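Local coordinates for protein Bug27 (Bordetella pertussis, PDB 2QPQ) that probably serves as a periplasmic solute-binding protein of the Bug family, capturing a small ligand in the cleft of a Venus flytrap fold, at residues G118-A123 / T129-G134; E147-N150 / H156-H159; N227-L232 / Q279-T284; T238-R243 / D273-F278; A251-M254 / D258-K261. All coordinates share one frame; numbering follows the deposited sequence.

Interaction 1: G118-A123 / T129-G134; sequences GELMAA and TQVTYG
A123 CA and V131 CA lie 7.2 Å apart, which marks the closest backbone approach between the last turn of helix 117-123 and the residue leading into strand 132-135. This is a helix-loop-strand connection at the outer end of one alpha/beta lobe of the Venus flytrap fold, where a short loop brings the chain back from the helix to the sheet. The helix is regular here: A122 N bonds to G118 O and A123 N to E119 O, both at 3.0 Å, and L120 and A123, three residues apart, both meet V131. The contact is small and apolar, burying 141 Å² in all. V131 works as a two-pronged wedge. With CG1 anti to the backbone N (chi1 -175°), that methyl meets L120 CD1 at 3.7 Å while CG2 is directed to A123, lying 3.8 Å from A123 O. L120 is itself extended from the helix by a chi1 of 172°, and its branched end passes V131 at a slant; it also rests on L179. The strand side is fixed independently, because the V131 backbone is hydrogen-bonded to V158 of the adjacent parallel strand. Further along, the ring end of Y133 leads away from helix 117-123. The side chains at the helix end meet less closely, A123 CB lying 4.2 Å from V131 CG2.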
# COMPACT_ATOMS: atom_id res chain seq x y z
N GLY A 118 21.36 -1.24 9.90
CA GLY A 118 22.39 -2.26 10.09
C GLY A 118 22.46 -2.76 11.52
O GLY A 118 22.64 -3.94 11.75
N GLU A 119 22.31 -1.85 12.48
CA GLU A 119 22.24 -2.17 13.90
C GLU A 119 21.02 -3.03 14.23
O GLU A 119 21.11 -3.95 15.05
CB GLU A 119 22.23 -0.87 14.73
CG GLU A 119 23.64 -0.22 14.82
CD GLU A 119 23.66 1.15 15.47
OE1 GLU A 119 22.67 1.52 16.15
OE2 GLU A 119 24.69 1.85 15.33
N LEU A 120 19.90 -2.73 13.60
CA LEU A 120 18.67 -3.51 13.80
C LEU A 120 18.87 -4.95 13.31
O LEU A 120 18.56 -5.92 14.02
CB LEU A 120 17.49 -2.85 13.04
CG LEU A 120 16.18 -3.66 12.99
CD1 LEU A 120 15.58 -3.64 14.39
CD2 LEU A 120 15.18 -3.13 11.95
N MET A 121 19.38 -5.07 12.09
CA MET A 121 19.62 -6.38 11.48
C MET A 121 20.63 -7.24 12.27
O MET A 121 20.40 -8.42 12.44
CB MET A 121 20.02 -6.23 10.01
CG MET A 121 18.91 -5.69 9.11
SD MET A 121 19.42 -5.54 7.39
CE MET A 121 20.76 -4.35 7.46
N ALA A 122 21.71 -6.62 12.74
CA ALA A 122 22.65 -7.26 13.68
C ALA A 122 21.91 -7.78 14.92
O ALA A 122 22.06 -8.93 15.28
CB ALA A 122 23.78 -6.27 14.09
N ALA A 123 21.06 -6.92 15.53
CA ALA A 123 20.32 -7.29 16.73
C ALA A 123 19.41 -8.49 16.50
O ALA A 123 19.19 -9.31 17.39
CB ALA A 123 19.49 -6.09 17.22
N THR A 129 15.34 -15.19 19.90
CA THR A 129 15.58 -13.69 19.89
C THR A 129 14.23 -12.94 19.80
O THR A 129 13.18 -13.50 19.32
CB THR A 129 16.65 -13.01 18.93
OG1 THR A 129 16.20 -12.97 17.55
CG2 THR A 129 18.07 -13.58 19.10
N GLN A 130 14.28 -11.68 20.30
CA GLN A 130 13.09 -10.92 20.69
C GLN A 130 12.97 -9.50 20.11
O GLN A 130 12.39 -8.63 20.74
CB GLN A 130 12.99 -10.86 22.22
CG GLN A 130 12.90 -12.27 22.89
CD GLN A 130 14.24 -12.87 23.22
OE1 GLN A 130 15.13 -12.19 23.71
NE2 GLN A 130 14.40 -14.16 22.97
N VAL A 131 13.50 -9.26 18.91
CA VAL A 131 13.28 -7.99 18.21
C VAL A 131 11.92 -8.06 17.50
O VAL A 131 11.75 -8.82 16.54
CB VAL A 131 14.42 -7.71 17.22
CG1 VAL A 131 14.30 -6.30 16.55
CG2 VAL A 131 15.77 -7.85 17.92
N THR A 132 10.94 -7.31 18.01
CA THR A 132 9.59 -7.30 17.46
C THR A 132 9.48 -6.06 16.62
O THR A 132 10.17 -5.08 16.86
CB THR A 132 8.56 -7.25 18.60
OG1 THR A 132 8.92 -6.18 19.50
CG2 THR A 132 8.58 -8.57 19.39
N TYR A 133 8.62 -6.11 15.60
CA TYR A 133 8.29 -4.93 14.84
C TYR A 133 6.80 -4.86 14.68
O TYR A 133 6.17 -5.86 14.33
CB TYR A 133 8.98 -4.97 13.47
CG TYR A 133 8.50 -6.02 12.46
CD1 TYR A 133 7.58 -5.68 11.47
CD2 TYR A 133 9.00 -7.31 12.47
CE1 TYR A 133 7.13 -6.61 10.54
CE2 TYR A 133 8.55 -8.28 11.53
CZ TYR A 133 7.64 -7.89 10.57
OH TYR A 133 7.21 -8.75 9.62
N GLY A 134 6.24 -3.69 14.93
CA GLY A 134 4.81 -3.48 14.62
C GLY A 134 4.59 -3.32 13.12
O GLY A 134 5.53 -3.01 12.38

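Interaction 2: E147-N150 / H156-H159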
# COMPACT_ATOMS: atom_id res chain seq x y z
N GLU A 147 8.82 -9.01 6.79
CA GLU A 147 9.11 -10.40 6.46
C GLU A 147 10.11 -10.51 5.30
O GLU A 147 10.97 -11.38 5.30
CB GLU A 147 7.82 -11.16 6.20
CG GLU A 147 7.00 -11.38 7.51
CD GLU A 147 7.83 -12.07 8.59
OE1 GLU A 147 8.39 -13.13 8.27
OE2 GLU A 147 7.94 -11.57 9.76
N LEU A 148 10.00 -9.63 4.31
CA LEU A 148 10.94 -9.63 3.20
C LEU A 148 12.33 -9.31 3.70
O LEU A 148 13.32 -9.91 3.24
CB LEU A 148 10.50 -8.63 2.12
CG LEU A 148 11.37 -8.51 0.85
CD1 LEU A 148 11.41 -9.85 0.09
CD2 LEU A 148 10.80 -7.37 -0.01
N LEU A 149 12.44 -8.36 4.62
CA LEU A 149 13.74 -8.09 5.21
C LEU A 149 14.31 -9.33 5.92
O LEU A 149 15.50 -9.64 5.77
CB LEU A 149 13.67 -6.91 6.15
CG LEU A 149 14.99 -6.41 6.79
CD1 LEU A 149 16.03 -6.04 5.72
CD2 LEU A 149 14.67 -5.24 7.67
N ASN A 150 13.47 -10.00 6.72
CA ASN A 150 13.86 -11.24 7.42
C ASN A 150 14.42 -12.26 6.45
O ASN A 150 15.48 -12.83 6.71
CB ASN A 150 12.69 -11.92 8.15
CG ASN A 150 12.39 -11.35 9.55
OD1 ASN A 150 11.31 -11.60 10.08
ND2 ASN A 150 13.33 -10.62 10.15
N HIS A 156 15.58 -12.45 12.16
CA HIS A 156 14.50 -13.11 12.89
C HIS A 156 13.61 -12.15 13.70
O HIS A 156 13.26 -12.42 14.85
CB HIS A 156 15.08 -14.23 13.74
CG HIS A 156 15.80 -15.25 12.93
ND1 HIS A 156 17.16 -15.23 12.76
CD2 HIS A 156 15.34 -16.28 12.17
CE1 HIS A 156 17.52 -16.22 11.95
NE2 HIS A 156 16.43 -16.86 11.58
N MET A 157 13.24 -11.03 13.08
CA MET A 157 12.34 -10.07 13.72
C MET A 157 10.97 -10.71 13.82
O MET A 157 10.56 -11.42 12.90
CB MET A 157 12.21 -8.79 12.91
CG MET A 157 13.52 -8.05 12.68
SD MET A 157 13.19 -6.57 11.69
CE MET A 157 12.41 -7.24 10.23
N VAL A 158 10.27 -10.40 14.91
CA VAL A 158 8.96 -10.98 15.19
C VAL A 158 7.86 -9.95 14.94
O VAL A 158 7.84 -8.89 15.55
CB VAL A 158 8.87 -11.48 16.65
CG1 VAL A 158 7.38 -11.89 17.01
CG2 VAL A 158 9.85 -12.63 16.87
N HIS A 159 6.93 -10.30 14.05
CA HIS A 159 5.87 -9.36 13.64
C HIS A 159 4.79 -9.25 14.70
O HIS A 159 4.26 -10.27 15.21
CB HIS A 159 5.29 -9.83 12.30
CG HIS A 159 4.03 -9.14 11.90
ND1 HIS A 159 3.91 -7.77 11.76
CD2 HIS A 159 2.82 -9.65 11.57
CE1 HIS A 159 2.68 -7.47 11.35
NE2 HIS A 159 2.00 -8.60 11.24
O HOH W 1 7.31 -12.50 12.29
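N150 and M157 form the tight end of this contact, where the backbones also come closest: N150 CA is 5.8 Å from H156 CA, against 7.9 Å between E147 CA and H159 CA at the other end. The pair belongs to the beta-alpha-beta unit of strand 132-135, helix 141-153 and strand 158-161, and packs the helix over the approach to its second strand. The buried amide of N150 is set against the backbone of M157, its CG 3.6 Å from M157 N and 3.8 Å from M157 O. The M157 side chain bends at its last torsion (chi3 -57°), which turns the methyl toward L149, and M157 CE reaches L149 CD2 at 4.0 Å. L120 of helix 117-123 packs on M157 as well. The E147 end is looser and bridged by a water. E147 bends at chi2 (-55°), yet its carboxylate reaches segment 156-159 through that water rather than by a direct bond. OE2 also takes a hydrogen bond with the hydroxyl of Y133, on strand 132-135. The water donates to E147 OE2 at 2.8 Å, gives a weak bond to M157 O at 3.5 Å, and accepts from H159 N at 2.8 Å.

Interaction 3: N227-L232 / Q279-T284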
# COMPACT_ATOMS: atom_id res chain seq x y z
N ASN A 227 7.38 -1.04 -2.67
CA ASN A 227 6.62 0.19 -2.77
C ASN A 227 5.12 -0.09 -2.96
O ASN A 227 4.75 -0.82 -3.86
CB ASN A 227 7.20 1.02 -3.93
CG ASN A 227 7.13 2.52 -3.70
OD1 ASN A 227 6.45 3.00 -2.80
ND2 ASN A 227 7.78 3.27 -4.57
N GLN A 228 4.28 0.49 -2.11
CA GLN A 228 2.84 0.26 -2.21
C GLN A 228 2.20 1.19 -3.24
O GLN A 228 2.32 2.39 -3.15
CB GLN A 228 2.20 0.48 -0.85
CG GLN A 228 0.67 0.36 -0.78
CD GLN A 228 0.23 0.36 0.67
OE1 GLN A 228 0.76 -0.41 1.46
NE2 GLN A 228 -0.68 1.24 1.04
N TRP A 229 1.51 0.61 -4.19
CA TRP A 229 0.72 1.34 -5.20
C TRP A 229 -0.71 1.43 -4.75
O TRP A 229 -1.16 0.71 -3.83
CB TRP A 229 0.82 0.67 -6.59
CG TRP A 229 0.79 -0.87 -6.64
CD1 TRP A 229 1.87 -1.69 -6.88
CD2 TRP A 229 -0.36 -1.74 -6.57
NE1 TRP A 229 1.46 -3.00 -6.91
CE2 TRP A 229 0.11 -3.06 -6.73
CE3 TRP A 229 -1.73 -1.54 -6.35
CZ2 TRP A 229 -0.75 -4.21 -6.70
CZ3 TRP A 229 -2.60 -2.70 -6.31
CH2 TRP A 229 -2.07 -4.01 -6.47
N HIS A 230 -1.43 2.33 -5.42
CA HIS A 230 -2.80 2.70 -5.07
C HIS A 230 -3.45 3.01 -6.40
O HIS A 230 -2.98 3.88 -7.14
CB HIS A 230 -2.87 3.96 -4.21
CG HIS A 230 -2.09 3.87 -2.94
ND1 HIS A 230 -0.73 4.08 -2.89
CD2 HIS A 230 -2.48 3.62 -1.66
CE1 HIS A 230 -0.30 3.91 -1.65
NE2 HIS A 230 -1.35 3.65 -0.88
N GLY A 231 -4.52 2.30 -6.72
CA GLY A 231 -5.14 2.55 -8.00
C GLY A 231 -6.53 2.01 -8.05
O GLY A 231 -7.09 1.61 -7.01
N LEU A 232 -7.07 2.04 -9.28
CA LEU A 232 -8.43 1.68 -9.53
C LEU A 232 -8.45 0.53 -10.53
O LEU A 232 -7.71 0.56 -11.56
CB LEU A 232 -9.21 2.91 -10.09
CG LEU A 232 -9.50 3.96 -8.97
CD1 LEU A 232 -9.79 5.35 -9.51
CD2 LEU A 232 -10.67 3.52 -8.08
N GLN A 279 -1.99 -3.22 -14.97
CA GLN A 279 -2.38 -4.63 -15.00
C GLN A 279 -1.18 -5.55 -14.86
O GLN A 279 -1.21 -6.54 -14.11
CB GLN A 279 -3.16 -5.01 -16.28
CG GLN A 279 -3.69 -6.48 -16.28
CD GLN A 279 -4.71 -6.69 -15.19
OE1 GLN A 279 -5.47 -5.79 -14.88
NE2 GLN A 279 -4.71 -7.86 -14.56
N LYS A 280 -0.11 -5.23 -15.60
CA LYS A 280 1.11 -6.01 -15.46
C LYS A 280 1.68 -5.96 -14.02
O LYS A 280 2.11 -6.99 -13.49
CB LYS A 280 2.14 -5.56 -16.49
CG LYS A 280 3.41 -6.46 -16.64
CD LYS A 280 3.10 -7.82 -17.28
CE LYS A 280 4.41 -8.64 -17.47
NZ LYS A 280 4.13 -10.10 -17.46
N MET A 281 1.68 -4.77 -13.42
CA MET A 281 2.18 -4.60 -12.05
C MET A 281 1.37 -5.44 -11.08
O MET A 281 1.93 -6.10 -10.22
CB MET A 281 2.07 -3.13 -11.61
CG MET A 281 2.63 -2.08 -12.56
SD MET A 281 2.47 -0.39 -11.92
CE MET A 281 2.83 -0.76 -10.15
N VAL A 282 0.04 -5.41 -11.23
CA VAL A 282 -0.87 -6.19 -10.35
C VAL A 282 -0.48 -7.68 -10.45
O VAL A 282 -0.29 -8.34 -9.44
CB VAL A 282 -2.39 -5.99 -10.68
CG1 VAL A 282 -3.30 -7.01 -9.91
CG2 VAL A 282 -2.83 -4.57 -10.41
N GLU A 283 -0.37 -8.19 -11.66
CA GLU A 283 -0.09 -9.64 -11.85
C GLU A 283 1.31 -10.04 -11.38
O GLU A 283 1.50 -11.07 -10.76
CB GLU A 283 -0.35 -10.02 -13.33
CG GLU A 283 -1.84 -9.92 -13.64
CD GLU A 283 -2.21 -10.40 -15.05
OE1 GLU A 283 -1.48 -11.27 -15.57
OE2 GLU A 283 -3.25 -9.94 -15.60
N THR A 284 2.28 -9.19 -11.68
CA THR A 284 3.66 -9.40 -11.23
C THR A 284 3.75 -9.41 -9.70
O THR A 284 4.46 -10.24 -9.14
CB THR A 284 4.56 -8.30 -11.78
OG1 THR A 284 4.60 -8.43 -13.20
CG2 THR A 284 5.97 -8.41 -11.20
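W229 meets M281 and V282, two successive residues of helix 275-296, with W229 CA and M281 CA 9.2 Å apart, so the contact is made mainly by side chains. Along the helix, Q279 comes first and braces its own turn: Q279 NE2 donates to E283 OE2 at 2.7 Å, nearly straight at 166°, on the lone pair turned away from the other carboxylate oxygen. The amide's own oxygen takes the NH of A95 on strand 93-109. K280 keeps to the outer side, its carbonyl receiving both T284 N and the hydroxyl T284 OG1, each at 2.9 Å. M281 then points to the strand; its chain bends at chi3 (38°), delivering CE obliquely to the five-membered ring, 3.5 Å from W229 CD1. V282 touches the far end of the indole, CG2 lying 4.1 Å from W229 CH2, with the two side chains at roughly a right angle. Beyond the segment, D285 OD2 accepts from W229 NE1 and so fixes the indole's polar edge, while F278 meets the indole edge-to-face. Since the neighbouring H230 packs on helix 21-35 instead, strand 227-235 is covered by different helices through successive residues, as in the layered alpha/beta lobes of periplasmic binding proteins.

Interaction 4: T238-R243 / D273-F278; sequences TPMAVR and DGPEVF
P275, the first residue of helix 275-296, fits against M240 and R243 in the first turn of helix 240-254; P275 CA and R243 CA are 6.6 Å apart. The apolar contacts centre on one carbon: P275 CB lies 3.6 Å from M240 SD and 3.9 Å from M240 CE. M240 reaches it by leaving the helix with CG anti to the backbone N (chi1 -175°) and then bending at chi2 and chi3. That double bend also puts its methyl over one face of the R243 guanidinium, toward the rim. The same arginine slides past the proline ring in the opposing direction, with NH2 3.5 Å from P275 CB. Among polar approaches, P275 O sits at the guanidinium edge near its plane, 3.3 Å from R243 NH2. The firmer partner of R243 is A95, whose carbonyl accepts from NE and ties the group to strand 93-109. Backbone bonds complete the account: R243 N reaches P239 O at 3.0 Å and F278 N reaches G274 O at 2.8 Å, P239 and G274 being the N-cap residues. The N-terminal turns of two helices, each following a strand of the mixed sheet, thus meet at the rim of an alpha/beta lobe.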
# COMPACT_ATOMS: atom_id res chain seq x y z
N THR A 238 -14.27 -5.48 -18.67
CA THR A 238 -14.52 -4.09 -19.08
C THR A 238 -13.67 -3.78 -20.30
O THR A 238 -12.47 -3.92 -20.24
CB THR A 238 -14.14 -3.07 -17.96
OG1 THR A 238 -14.82 -3.47 -16.75
CG2 THR A 238 -14.61 -1.69 -18.36
N PRO A 239 -14.29 -3.38 -21.41
CA PRO A 239 -13.48 -3.14 -22.63
C PRO A 239 -12.38 -2.09 -22.40
O PRO A 239 -12.51 -1.20 -21.56
CB PRO A 239 -14.49 -2.62 -23.63
CG PRO A 239 -15.81 -3.23 -23.15
CD PRO A 239 -15.73 -3.15 -21.64
N MET A 240 -11.30 -2.22 -23.14
CA MET A 240 -10.22 -1.27 -23.05
C MET A 240 -10.70 0.14 -23.33
O MET A 240 -10.22 1.07 -22.67
CB MET A 240 -9.08 -1.67 -24.01
CG MET A 240 -7.81 -0.78 -23.89
SD MET A 240 -7.10 -0.71 -22.21
CE MET A 240 -6.21 -2.25 -22.14
N ALA A 241 -11.63 0.34 -24.25
CA ALA A 241 -12.10 1.74 -24.52
C ALA A 241 -12.69 2.39 -23.27
O ALA A 241 -12.53 3.61 -23.03
CB ALA A 241 -13.11 1.79 -25.65
N VAL A 242 -13.41 1.60 -22.49
CA VAL A 242 -13.96 2.05 -21.21
C VAL A 242 -12.83 2.32 -20.19
O VAL A 242 -12.79 3.36 -19.53
CB VAL A 242 -15.00 1.03 -20.66
CG1 VAL A 242 -15.52 1.47 -19.28
CG2 VAL A 242 -16.20 0.84 -21.66
N ARG A 243 -11.91 1.37 -20.05
CA ARG A 243 -10.73 1.56 -19.16
C ARG A 243 -9.95 2.83 -19.51
O ARG A 243 -9.49 3.57 -18.62
CB ARG A 243 -9.83 0.32 -19.26
CG ARG A 243 -10.50 -0.94 -18.66
CD ARG A 243 -9.76 -2.19 -19.03
NE ARG A 243 -8.42 -2.22 -18.45
CZ ARG A 243 -7.49 -3.10 -18.78
NH1 ARG A 243 -7.70 -4.02 -19.74
NH2 ARG A 243 -6.32 -3.05 -18.19
N ASP A 273 0.34 5.27 -14.06
CA ASP A 273 0.51 4.09 -14.90
C ASP A 273 -0.86 3.71 -15.40
O ASP A 273 -1.84 3.68 -14.64
CB ASP A 273 1.13 2.96 -14.09
CG ASP A 273 2.37 3.40 -13.35
OD1 ASP A 273 3.30 3.89 -14.01
OD2 ASP A 273 2.39 3.35 -12.12
N GLY A 274 -0.92 3.40 -16.70
CA GLY A 274 -2.21 3.14 -17.36
C GLY A 274 -2.67 1.70 -17.30
O GLY A 274 -2.04 0.86 -16.63
N PRO A 275 -3.78 1.39 -18.01
CA PRO A 275 -4.40 0.07 -17.98
C PRO A 275 -3.41 -1.09 -18.14
O PRO A 275 -3.33 -1.97 -17.26
CB PRO A 275 -5.43 0.16 -19.11
CG PRO A 275 -5.87 1.63 -19.04
CD PRO A 275 -4.57 2.34 -18.84
N GLU A 276 -2.63 -1.06 -19.21
CA GLU A 276 -1.67 -2.13 -19.49
C GLU A 276 -0.55 -2.24 -18.46
O GLU A 276 -0.28 -3.36 -17.95
CB GLU A 276 -1.11 -1.97 -20.91
CG GLU A 276 -0.11 -3.06 -21.30
CD GLU A 276 0.16 -3.14 -22.79
OE1 GLU A 276 -0.26 -2.21 -23.55
OE2 GLU A 276 0.80 -4.15 -23.21
N VAL A 277 0.10 -1.12 -18.16
CA VAL A 277 1.22 -1.14 -17.23
C VAL A 277 0.73 -1.57 -15.83
O VAL A 277 1.38 -2.43 -15.14
CB VAL A 277 1.90 0.24 -17.11
CG1 VAL A 277 2.92 0.22 -15.95
CG2 VAL A 277 2.59 0.62 -18.45
N PHE A 278 -0.40 -0.99 -15.41
CA PHE A 278 -0.86 -1.24 -14.06
C PHE A 278 -1.30 -2.72 -13.95
O PHE A 278 -1.01 -3.39 -12.95
CB PHE A 278 -1.99 -0.23 -13.64
CG PHE A 278 -2.45 -0.36 -12.19
CD1 PHE A 278 -1.56 -0.82 -11.19
CD2 PHE A 278 -3.72 0.03 -11.81
CE1 PHE A 278 -1.97 -0.92 -9.86
CE2 PHE A 278 -4.14 -0.07 -10.48
CZ PHE A 278 -3.25 -0.55 -9.50

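Interaction 5: A251-M254 / D258-K261; sequences AKVM and DVQK
A short-linked helix-helix corner brings V253 and M254 at the end of helix 240-254 against V259 and Q260 in the first turns of helix 257-266. M254 CA and V259 CA are 6.1 Å apart. V259 is the buried wedge, its two methyls set against the last carbonyls of the preceding helix: CG2 lies 3.5 Å from V253 O, and CG1 lies 3.9 Å from M254 O and 4.2 Å from M254 SD. Both V253 and V259 also pack on Y32 of helix 21-35, and M254 on I29, so the junction packs against that helix. The polar part is one bond. Q260 folds back at chi2 (-67°), bringing its amide to the last carbonyl of helix 240-254. The modelled separation of Q260 NE2 and M254 O, 2.5 Å, is unusually short and its exact value is doubtful. As modelled, NE2 donates to M254 O, which lies in the amide plane of Q260, while the donor stands above the carbonyl plane. The other end of the amide is held too, OE1 bonding to T270 OG1. On the outer side D258 OD1, salt-bridged to R256, makes a weak bond with V259 N at 2.8 Å.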
# COMPACT_ATOMS: atom_id res chain seq x y z
N ALA A 251 -6.60 10.59 -14.80
CA ALA A 251 -5.26 11.14 -15.02
C ALA A 251 -5.33 12.67 -15.04
O ALA A 251 -4.44 13.34 -14.52
CB ALA A 251 -4.65 10.60 -16.31
N LYS A 252 -6.41 13.21 -15.61
CA LYS A 252 -6.66 14.65 -15.59
C LYS A 252 -6.79 15.21 -14.16
O LYS A 252 -6.22 16.26 -13.85
CB LYS A 252 -7.87 15.02 -16.46
CG LYS A 252 -7.47 15.24 -17.92
CD LYS A 252 -8.63 15.08 -18.89
CE LYS A 252 -8.16 15.07 -20.37
NZ LYS A 252 -9.20 14.51 -21.34
N VAL A 253 -7.51 14.50 -13.29
CA VAL A 253 -7.55 14.82 -11.86
C VAL A 253 -6.16 14.79 -11.23
O VAL A 253 -5.79 15.72 -10.52
CB VAL A 253 -8.49 13.88 -11.05
CG1 VAL A 253 -8.37 14.18 -9.55
CG2 VAL A 253 -9.91 14.06 -11.50
N MET A 254 -5.40 13.73 -11.47
CA MET A 254 -4.10 13.59 -10.86
C MET A 254 -3.12 14.69 -11.32
O MET A 254 -2.24 15.12 -10.54
CB MET A 254 -3.52 12.19 -11.07
CG MET A 254 -4.39 11.08 -10.46
SD MET A 254 -4.56 11.26 -8.67
CE MET A 254 -6.21 11.77 -8.46
N ASP A 258 -3.08 21.39 -7.57
CA ASP A 258 -3.44 21.31 -6.19
C ASP A 258 -3.34 19.85 -5.66
O ASP A 258 -2.86 19.59 -4.56
CB ASP A 258 -4.77 22.01 -5.89
CG ASP A 258 -5.94 21.40 -6.60
OD1 ASP A 258 -5.75 20.53 -7.49
OD2 ASP A 258 -7.07 21.80 -6.27
N VAL A 259 -3.74 18.91 -6.51
CA VAL A 259 -3.65 17.48 -6.19
C VAL A 259 -2.22 17.04 -6.04
O VAL A 259 -1.91 16.31 -5.08
CB VAL A 259 -4.36 16.64 -7.28
CG1 VAL A 259 -4.03 15.15 -7.12
CG2 VAL A 259 -5.86 16.88 -7.18
N GLN A 260 -1.35 17.44 -6.97
CA GLN A 260 0.07 17.03 -6.94
C GLN A 260 0.76 17.52 -5.66
O GLN A 260 1.54 16.79 -5.03
CB GLN A 260 0.85 17.58 -8.15
CG GLN A 260 0.55 16.87 -9.50
CD GLN A 260 1.03 15.43 -9.51
OE1 GLN A 260 2.17 15.14 -9.16
NE2 GLN A 260 0.14 14.51 -9.90
N LYS A 261 0.47 18.76 -5.28
CA LYS A 261 1.11 19.38 -4.10
C LYS A 261 0.70 18.65 -2.83
O LYS A 261 1.55 18.28 -2.04
CB LYS A 261 0.74 20.88 -4.01
CG LYS A 261 1.08 21.52 -2.68
CD LYS A 261 0.56 22.95 -2.55
CE LYS A 261 0.96 23.53 -1.18
NZ LYS A 261 2.45 23.43 -0.98

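Overall arrangement
Interactions 1 and 2 form one continuous region, about 8 Å between centres, joined through the neighbouring parallel strands 132-135 and 158-161. Interactions 3 and 4 share helix 275-296 and touch; their centres are about 12 Å apart. Interaction 5 shares helix 240-254 with interaction 4 but lies about 8 Å from it at the nearest atoms. Interaction 1 is on the opposite side of the chain's centre from 3, 4 and 5. Interaction 3 sits deepest, its centre about 9 Å from the chain's centre, and relies on an indole against aliphatic groups. Interaction 5, also buried, combines valines with one hydrogen bond from a glutamine amide. The partly buried contacts range from methyls in 1 to bridging water in 2 and arginine and methionine against proline in 4.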